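Local coordinates for protein scribble homolog (Homo sapiens, PDB 6EEY) that probably serves as a cell-polarity scaffold whose PDZ domains, the fourth of which is represented here, bind the C-terminal tails of partners such as the alpha1D-adrenergic receptor, at residues R5-Q10 and G55-G60. The protein carries 1 engineered substitution. Numbering follows the deposited sequence.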
loop_
_atom_site.group_PDB
_atom_site.type_symbol
_atom_site.label_atom_id
_atom_site.label_comp_id
_atom_site.label_asym_id
_atom_site.label_seq_id
_atom_site.Cartn_x
_atom_site.Cartn_y
_atom_site.Cartn_z
ATOM N N ARG A 5 -4.416 6.532 -9.795
ATOM C CA ARG A 5 -5.319 5.506 -10.299
ATOM C C ARG A 5 -5.751 4.587 -9.169
ATOM O O ARG A 5 -5.011 4.338 -8.209
ATOM C CB ARG A 5 -4.704 4.731 -11.463
ATOM C CG ARG A 5 -3.373 4.143 -11.151
ATOM C CD ARG A 5 -2.491 4.112 -12.387
ATOM N NE ARG A 5 -1.220 3.482 -12.052
ATOM C CZ ARG A 5 -0.084 4.119 -11.792
ATOM N NH1 ARG A 5 -0.004 5.443 -11.846
ATOM N NH2 ARG A 5 0.992 3.406 -11.501
ATOM N N GLU A 6 -6.964 4.086 -9.302
ATOM C CA GLU A 6 -7.564 3.192 -8.330
ATOM C C GLU A 6 -7.661 1.830 -8.983
ATOM O O GLU A 6 -8.168 1.723 -10.106
ATOM C CB GLU A 6 -8.957 3.695 -7.961
ATOM C CG GLU A 6 -9.616 2.901 -6.839
ATOM C CD GLU A 6 -10.949 3.486 -6.371
ATOM O OE1 GLU A 6 -11.701 4.026 -7.192
ATOM O OE2 GLU A 6 -11.250 3.393 -5.164
ATOM N N LEU A 7 -7.108 0.818 -8.330
ATOM C CA LEU A 7 -7.102 -0.535 -8.851
ATOM C C LEU A 7 -7.865 -1.434 -7.901
ATOM O O LEU A 7 -7.673 -1.360 -6.682
ATOM C CB LEU A 7 -5.698 -1.094 -8.945
ATOM C CG LEU A 7 -4.707 -0.341 -9.827
ATOM C CD1 LEU A 7 -3.482 -1.201 -10.125
ATOM C CD2 LEU A 7 -5.318 0.197 -11.106
ATOM N N CYS A 8 -8.718 -2.270 -8.460
ATOM C CA CYS A 8 -9.439 -3.283 -7.710
ATOM C C CYS A 8 -8.825 -4.623 -8.050
ATOM O O CYS A 8 -8.804 -5.014 -9.213
ATOM C CB CYS A 8 -10.920 -3.267 -8.058
ATOM S SG CYS A 8 -11.902 -4.473 -7.163
ATOM N N ILE A 9 -8.274 -5.292 -7.049
ATOM C CA ILE A 9 -7.468 -6.487 -7.240
ATOM C C ILE A 9 -8.175 -7.666 -6.606
ATOM O O ILE A 9 -8.555 -7.617 -5.437
ATOM C CB ILE A 9 -6.051 -6.283 -6.683
ATOM C CG1 ILE A 9 -5.382 -5.161 -7.490
ATOM C CG2 ILE A 9 -5.256 -7.556 -6.743
ATOM C CD1 ILE A 9 -4.120 -4.638 -6.863
ATOM N N GLN A 10 -8.364 -8.724 -7.377
ATOM C CA GLN A 10 -8.994 -9.915 -6.837
ATOM C C GLN A 10 -8.050 -10.627 -5.885
ATOM O O GLN A 10 -6.833 -10.621 -6.069
ATOM C CB GLN A 10 -9.393 -10.842 -7.973
ATOM C CG GLN A 10 -10.446 -10.232 -8.886
ATOM C CD GLN A 10 -11.121 -11.251 -9.797
ATOM O OE1 GLN A 10 -11.084 -12.458 -9.546
ATOM N NE2 GLN A 10 -11.752 -10.765 -10.857
ATOM N N GLY A 55 -0.775 -8.591 -11.707
ATOM C CA GLY A 55 0.230 -8.172 -12.651
ATOM C C GLY A 55 0.430 -6.683 -12.796
ATOM O O GLY A 55 1.403 -6.273 -13.431
ATOM N N ARG A 56 -0.425 -5.858 -12.215
ATOM C CA ARG A 56 -0.325 -4.421 -12.441
ATOM C C ARG A 56 0.621 -3.730 -11.465
ATOM O O ARG A 56 1.456 -2.923 -11.881
ATOM C CB ARG A 56 -1.713 -3.778 -12.374
ATOM C CG ARG A 56 -2.557 -4.106 -13.572
ATOM C CD ARG A 56 -3.939 -3.523 -13.454
ATOM N NE ARG A 56 -4.716 -4.203 -12.418
ATOM C CZ ARG A 56 -5.938 -3.853 -12.048
ATOM N NH1 ARG A 56 -6.545 -2.816 -12.605
ATOM N NH2 ARG A 56 -6.564 -4.560 -11.131
ATOM N N LEU A 57 0.509 -4.011 -10.169
ATOM C CA LEU A 57 1.302 -3.269 -9.202
ATOM C C LEU A 57 2.776 -3.613 -9.333
ATOM O O LEU A 57 3.153 -4.733 -9.677
ATOM C CB LEU A 57 0.829 -3.570 -7.792
ATOM C CG LEU A 57 -0.560 -3.057 -7.437
ATOM C CD1 LEU A 57 -0.913 -3.488 -6.032
ATOM C CD2 LEU A 57 -0.666 -1.558 -7.558
ATOM N N ARG A 58 3.610 -2.623 -9.027
ATOM C CA ARG A 58 5.053 -2.736 -9.104
ATOM C C ARG A 58 5.676 -2.067 -7.892
ATOM O O ARG A 58 5.112 -1.142 -7.295
ATOM C CB ARG A 58 5.606 -2.052 -10.366
ATOM C CG ARG A 58 5.275 -2.750 -11.658
ATOM C CD ARG A 58 6.107 -4.011 -11.758
ATOM N NE ARG A 58 5.896 -4.726 -13.009
ATOM C CZ ARG A 58 4.829 -5.470 -13.264
ATOM N NH1 ARG A 58 3.876 -5.602 -12.367
ATOM N NH2 ARG A 58 4.723 -6.107 -14.419
ATOM N N VAL A 59 6.876 -2.532 -7.567
ATOM C CA VAL A 59 7.736 -1.816 -6.644
ATOM C C VAL A 59 7.876 -0.387 -7.091
ATOM O O VAL A 59 8.000 -0.100 -8.285
ATOM C CB VAL A 59 9.101 -2.523 -6.565
ATOM C CG1 VAL A 59 10.100 -1.663 -5.829
ATOM C CG2 VAL A 59 8.952 -3.889 -5.898
ATOM N N GLY A 60 7.834 0.516 -6.125
ATOM C CA GLY A 60 8.049 1.923 -6.365
ATOM C C GLY A 60 6.787 2.741 -6.439
ATOM O O GLY A 60 6.862 3.974 -6.351
HETATM O O HOH W 1 -9.062 -2.334 -11.338
#
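The guanidinium of Arg56 meets strand 5-10 in two ways: Leu7 CD1 lies over one face, 3.9 Å above the plane and offset toward the rim, while Cys8 O and a water sit at the edge, in plane. Arg56 NH2 donates to Cys8 O at 3.0 Å, bent (132°) and reaching the carbonyl from above its plane. NH1 gives a hydrogen to the water, which also accepts from Cys8 N, so both backbone polar groups of Cys8 are engaged. The chain of Arg56 bends at chi3 (-70°), which turns NE out of the line of the preceding carbons, and Asp54, at the end of helix 50-54, forms a salt bridge with NH2. Leu7 meets the arginine tip to tip, CD2 lying 3.6 Å from NH1, and its CD1 reaches Leu57 CD2 at 3.8 Å. Deeper in, Ile9 CD1 packs on Leu57 CD1 at 3.5 Å, with Leu17 touching both residues. An alanine at Leu7 would probably strip CD1 from over this guanidinium face and open a gap beside Leu57 CD2. The contact thus joins the first PDZ strand to the loop after helix 50-54, one arginine combining apolar packing over a face with backbone hydrogen bonding at its edge, its charge probably tempered by Asp54.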